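PDB 2J2M: catalase from Exiguobacterium oxidotolerans, which catalyses the breakdown of hydrogen peroxide to water and oxygen at a haem group. Local coordinates for residues K73-A78 with P290-G295. Residues are numbered along the deposited sequence; the frame is centred on the assembly and turned at random.
Sequences KKYTKA and PFQHVG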
# COMPACT_ATOMS: atom_id res chain seq x y z
N LYS A 73 -8.36 -25.07 35.66
CA LYS A 73 -7.31 -24.51 36.51
C LYS A 73 -6.18 -25.49 36.85
O LYS A 73 -5.06 -25.07 37.07
CB LYS A 73 -7.92 -23.90 37.79
CG LYS A 73 -8.47 -24.90 38.79
CD LYS A 73 -8.73 -24.22 40.16
CE LYS A 73 -10.07 -24.70 40.80
NZ LYS A 73 -10.58 -26.00 40.21
N LYS A 74 -6.50 -26.77 36.91
CA LYS A 74 -5.53 -27.87 37.01
C LYS A 74 -4.41 -27.73 35.97
O LYS A 74 -3.23 -27.93 36.28
CB LYS A 74 -6.28 -29.19 36.81
CG LYS A 74 -5.50 -30.49 37.02
CD LYS A 74 -6.48 -31.71 36.88
CE LYS A 74 -5.78 -32.96 36.42
NZ LYS A 74 -6.63 -34.18 36.41
N TYR A 75 -4.80 -27.34 34.76
CA TYR A 75 -3.91 -27.29 33.58
C TYR A 75 -3.49 -25.88 33.11
O TYR A 75 -2.42 -25.72 32.53
CB TYR A 75 -4.60 -27.98 32.39
CG TYR A 75 -4.94 -29.44 32.58
CD1 TYR A 75 -6.21 -29.90 32.33
CD2 TYR A 75 -3.97 -30.37 33.00
CE1 TYR A 75 -6.53 -31.24 32.47
CE2 TYR A 75 -4.28 -31.72 33.16
CZ TYR A 75 -5.56 -32.15 32.89
OH TYR A 75 -5.89 -33.48 33.02
N THR A 76 -4.34 -24.89 33.31
CA THR A 76 -4.02 -23.56 32.85
C THR A 76 -4.56 -22.50 33.79
O THR A 76 -5.61 -22.67 34.41
CB THR A 76 -4.50 -23.24 31.38
OG1 THR A 76 -4.04 -21.92 31.00
CG2 THR A 76 -6.02 -23.29 31.24
N LYS A 77 -3.81 -21.41 33.85
CA LYS A 77 -4.19 -20.25 34.63
C LYS A 77 -4.82 -19.21 33.71
O LYS A 77 -4.88 -18.03 34.07
CB LYS A 77 -2.99 -19.65 35.36
CG LYS A 77 -1.82 -19.35 34.44
CD LYS A 77 -0.87 -18.30 35.03
CE LYS A 77 0.37 -18.18 34.19
NZ LYS A 77 1.33 -17.32 34.89
N ALA A 78 -5.27 -19.64 32.52
CA ALA A 78 -6.01 -18.77 31.62
C ALA A 78 -7.23 -18.26 32.36
O ALA A 78 -8.04 -19.08 32.84
CB ALA A 78 -6.43 -19.51 30.38
N PRO A 290 -7.44 -39.41 26.22
CA PRO A 290 -8.86 -39.07 26.34
C PRO A 290 -9.16 -37.59 26.05
O PRO A 290 -8.31 -36.72 26.29
CB PRO A 290 -9.20 -39.41 27.80
CG PRO A 290 -8.06 -40.26 28.30
CD PRO A 290 -6.85 -39.86 27.50
N PHE A 291 -10.36 -37.32 25.54
CA PHE A 291 -10.89 -35.96 25.42
C PHE A 291 -11.45 -35.56 26.79
O PHE A 291 -12.10 -36.36 27.45
CB PHE A 291 -12.03 -35.91 24.37
CG PHE A 291 -11.60 -36.07 22.91
CD1 PHE A 291 -10.33 -36.56 22.55
CD2 PHE A 291 -12.50 -35.79 21.89
CE1 PHE A 291 -9.97 -36.74 21.18
CE2 PHE A 291 -12.16 -35.96 20.53
CZ PHE A 291 -10.88 -36.44 20.18
N GLN A 292 -11.20 -34.35 27.23
CA GLN A 292 -11.82 -33.88 28.47
C GLN A 292 -12.62 -32.63 28.13
O GLN A 292 -12.06 -31.67 27.59
CB GLN A 292 -10.78 -33.59 29.55
CG GLN A 292 -9.80 -34.73 29.81
CD GLN A 292 -8.88 -34.43 30.95
OE1 GLN A 292 -9.31 -34.01 32.03
NE2 GLN A 292 -7.59 -34.60 30.72
N HIS A 293 -13.91 -32.66 28.45
CA HIS A 293 -14.83 -31.57 28.12
C HIS A 293 -14.43 -30.26 28.76
O HIS A 293 -14.09 -30.23 29.94
CB HIS A 293 -16.25 -31.94 28.56
CG HIS A 293 -17.31 -31.09 27.95
ND1 HIS A 293 -18.15 -30.29 28.69
CD2 HIS A 293 -17.67 -30.89 26.65
CE1 HIS A 293 -18.98 -29.65 27.89
NE2 HIS A 293 -18.71 -30.00 26.65
N VAL A 294 -14.43 -29.19 27.97
CA VAL A 294 -14.11 -27.84 28.46
C VAL A 294 -15.39 -26.97 28.50
O VAL A 294 -15.71 -26.33 29.51
CB VAL A 294 -13.05 -27.13 27.54
CG1 VAL A 294 -12.88 -25.65 27.93
CG2 VAL A 294 -11.72 -27.86 27.56
N GLY A 295 -16.11 -26.95 27.39
CA GLY A 295 -17.26 -26.08 27.24
C GLY A 295 -17.87 -26.22 25.87
O GLY A 295 -17.61 -27.21 25.17
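Q292 brings its side-chain amide against the hydroxyl corner of the Y75 ring, and this is the only pair of residues from the two segments with heavy atoms within 4.5 Å of each other. NE2 of Q292 donates a hydrogen bond to OH of Y75 over 3.1 Å. With an N-H...O angle of 163° the bond is nearly straight, and the hydroxyl lies only 8° out of the amide plane, where an amide N-H points. The ring and the amide are almost perpendicular, their planes 80° apart, which excludes stacking. OE1 of Q292 sits in the plane of the ring at its edge, 3.9 Å from CE1 of Y75. Beyond CG the Q292 chain is extended, carrying the amide from the strand across to the tyrosine.

Y75 belongs to the loop between strands 59-68 and 87-95, and Q292 to strand 292-302 of the antiparallel catalase barrel. The tyrosine side chain also touches V264, V211 and W203, residues of three other strands, while Q292 is tied through its backbone to V262. On the loop side, CG of Y75 lies anti to the carbonyl carbon, beside the backbone N, and this places the ring with its hydroxyl end at Q292.

Only 78 Å² is buried, both sides summed, and neither Y75 nor Q292 is fully buried. The chemistry therefore implies a local polar link at the barrel surface, made directional by one amide-to-hydroxyl hydrogen bond between groups that are probably both neutral, with no charge pair between the two segments.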